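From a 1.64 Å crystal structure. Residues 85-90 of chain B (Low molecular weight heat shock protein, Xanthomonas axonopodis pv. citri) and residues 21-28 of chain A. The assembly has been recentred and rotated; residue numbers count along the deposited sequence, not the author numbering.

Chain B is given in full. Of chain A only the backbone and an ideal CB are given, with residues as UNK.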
# COMPACT_ATOMS: atom_id res chain seq x y z
N GLY B 85 -5.10 -9.38 5.74
CA GLY B 85 -4.73 -8.27 4.87
C GLY B 85 -6.00 -7.74 4.22
O GLY B 85 -6.99 -8.53 4.01
N ARG B 86 -6.03 -6.47 3.96
CA ARG B 86 -7.17 -5.89 3.25
C ARG B 86 -6.66 -4.64 2.59
O ARG B 86 -5.92 -3.84 3.19
CB ARG B 86 -8.22 -5.49 4.31
CG ARG B 86 -9.40 -4.82 3.65
CD ARG B 86 -10.48 -4.62 4.75
NE ARG B 86 -11.73 -4.86 4.05
CZ ARG B 86 -12.41 -3.88 3.45
NH1 ARG B 86 -11.98 -2.63 3.57
NH2 ARG B 86 -13.51 -4.13 2.78
N ASN B 87 -6.97 -4.54 1.30
CA ASN B 87 -6.56 -3.37 0.53
C ASN B 87 -5.07 -3.15 0.66
O ASN B 87 -4.68 -2.00 0.72
CB ASN B 87 -7.32 -2.15 0.98
CG ASN B 87 -8.77 -2.20 0.55
OD1 ASN B 87 -9.07 -2.70 -0.51
ND2 ASN B 87 -9.66 -1.79 1.48
N GLY B 88 -4.27 -4.22 0.65
CA GLY B 88 -2.81 -3.99 0.60
C GLY B 88 -2.24 -3.77 1.96
O GLY B 88 -1.06 -3.50 1.99
N VAL B 89 -3.04 -3.71 3.01
CA VAL B 89 -2.43 -3.52 4.32
C VAL B 89 -2.50 -4.84 4.98
O VAL B 89 -3.53 -5.55 5.01
CB VAL B 89 -3.24 -2.50 5.18
CG1 VAL B 89 -2.73 -2.54 6.61
CG2 VAL B 89 -3.13 -1.14 4.53
N LEU B 90 -1.39 -5.21 5.55
CA LEU B 90 -1.42 -6.49 6.32
C LEU B 90 -1.41 -6.11 7.76
O LEU B 90 -0.59 -5.27 8.16
CB LEU B 90 -0.14 -7.25 5.99
CG LEU B 90 -0.09 -8.63 6.76
CD1 LEU B 90 -1.12 -9.53 6.19
CD2 LEU B 90 1.27 -9.27 6.55
N UNK A 21 -0.38 3.07 -5.87
CA UNK A 21 -0.34 2.33 -4.59
C UNK A 21 -1.10 3.13 -3.55
O UNK A 21 -0.65 4.14 -3.01
CB UNK A 21 1.10 2.08 -4.13
N UNK A 22 -2.28 2.59 -3.23
CA UNK A 22 -3.18 3.27 -2.29
C UNK A 22 -3.61 2.24 -1.27
O UNK A 22 -4.80 1.86 -1.18
CB UNK A 22 -4.39 3.89 -2.99
N UNK A 23 -2.67 1.71 -0.51
CA UNK A 23 -3.06 0.73 0.46
C UNK A 23 -3.95 1.33 1.52
O UNK A 23 -3.86 2.49 1.87
CB UNK A 23 -1.82 0.09 1.10
N UNK A 24 -4.89 0.50 1.93
CA UNK A 24 -5.62 0.85 3.15
C UNK A 24 -6.82 1.69 2.83
O UNK A 24 -7.30 2.41 3.73
CB UNK A 24 -4.72 1.59 4.14
N UNK A 25 -7.20 1.73 1.56
CA UNK A 25 -8.37 2.53 1.13
C UNK A 25 -9.16 1.67 0.23
O UNK A 25 -8.69 0.93 -0.57
CB UNK A 25 -7.98 3.84 0.43
N UNK A 26 -10.51 1.60 0.45
CA UNK A 26 -11.31 0.83 -0.47
C UNK A 26 -11.38 1.56 -1.81
O UNK A 26 -11.46 2.79 -1.73
CB UNK A 26 -12.71 0.59 0.10
N UNK A 27 -11.21 0.88 -2.91
CA UNK A 27 -11.17 1.47 -4.24
C UNK A 27 -12.39 2.35 -4.48
O UNK A 27 -12.29 3.38 -5.11
CB UNK A 27 -11.09 0.38 -5.31
N UNK A 28 -13.51 2.04 -3.84
CA UNK A 28 -14.68 2.92 -4.00
C UNK A 28 -14.56 4.30 -3.31
O UNK A 28 -15.36 5.18 -3.67
CB UNK A 28 -15.91 2.20 -3.45

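Chain B offers a tight turn, type I' from Arg B86 to Val B89, closed by Val B89 N to Arg B86 O and Arg B86 N to Val B89 O, both 2.9 Å. The turn and its flanks present the carbonyl of Asn B87, the amide side chain of the same residue, the methyl CG2 of Val B89 and the guanidinium of Arg B86.

Position 21 has no atom of chain B 85-90 within 5.5 Å of its ideal CB, so this contact sets no preference; it is Asp A21, its carboxylate hydrogen-bonded elsewhere in the structure. Position 22 is equally free by that test. Leu A22 fills it, and the end of its side chain leads away from chain B.

At position 23, phi/psi of -65/144 suits the second residue of a type II turn and is compatible with proline. The ideal CB lies 3.9 Å from Val B89 CG2 and 3.6 Å from Asn B87 O, so a compact apolar group would fit, whether proline, alanine or another small residue. The residue is Pro A23. Its CB packs against Val B89 CG2 at 4.0 Å, and its CA makes a CA-H...O contact with Asn B87 O at 3.2 Å.

Position 24 is the most restrictive. With phi/psi of 89/15, a CB would jam against the preceding carbonyl O, which by itself calls for glycine; the ideal CB would also sit a tight 3.2 Å from Val B89 CG2. Gly A24 lets its CA approach that methyl to 3.5 Å, while its N donates to Asn B87 O at 2.8 Å and 154°, a bond that depends on backbone alone.

Position 25 points its CB away from chain B, and many residues would serve. It is Ile A25, whose nearest side-chain atom, Ile A25 CB, stays 6.0 Å from Asn B87 ND2; its backbone O instead lies 3.3 Å from Asn B87 CG.

At position 26 the CB points sideways, but Asn B87 ND2 is 4.1 Å and Arg B86 NH1 4.8 Å from the ideal CB. A donor and a positive charge so placed favour a short acceptor, with Asp the natural candidate and Asn or Ser possible. In Asp A26, OD1 accepts from Asn B87 ND2 at 2.7 Å and 158°, and forms a salt bridge with Arg B86 NH1 at 2.9 Å, whose hydrogen bond is weak at 125°.

Position 27, phi -52, admits proline among others, with no atom of chain B 85-90 within 5.5 Å of its ideal CB. Pro A27 brings CD to 3.7 Å from Asn B87 OD1. Position 28 is out of reach and unconstrained here; it is Ser A28.

Chain A 21-28: DLPGIDPS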
# COMPACT_ATOMS: atom_id res chain seq x y z
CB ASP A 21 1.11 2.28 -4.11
CG ASP A 21 1.94 1.25 -4.82
OD1 ASP A 21 1.32 0.38 -5.40
OD2 ASP A 21 3.14 1.17 -4.50
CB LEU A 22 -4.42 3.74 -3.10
CG LEU A 22 -4.01 4.91 -4.03
CD1 LEU A 22 -5.08 5.26 -5.02
CD2 LEU A 22 -3.62 6.13 -3.23
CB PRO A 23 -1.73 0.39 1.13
CG PRO A 23 -0.83 1.61 0.92
CD PRO A 23 -1.23 2.02 -0.52
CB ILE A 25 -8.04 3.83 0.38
CG1 ILE A 25 -7.02 4.61 1.06
CG2 ILE A 25 -9.30 4.78 0.28
CD1 ILE A 25 -6.28 5.32 0.01
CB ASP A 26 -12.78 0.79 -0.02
CG ASP A 26 -13.04 -0.28 1.03
OD1 ASP A 26 -12.34 -1.37 1.03
OD2 ASP A 26 -13.98 -0.01 1.83
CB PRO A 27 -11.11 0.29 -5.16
CG PRO A 27 -10.39 -0.80 -4.42
CD PRO A 27 -10.83 -0.53 -2.96
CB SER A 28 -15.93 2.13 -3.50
OG SER A 28 -15.78 1.97 -2.12
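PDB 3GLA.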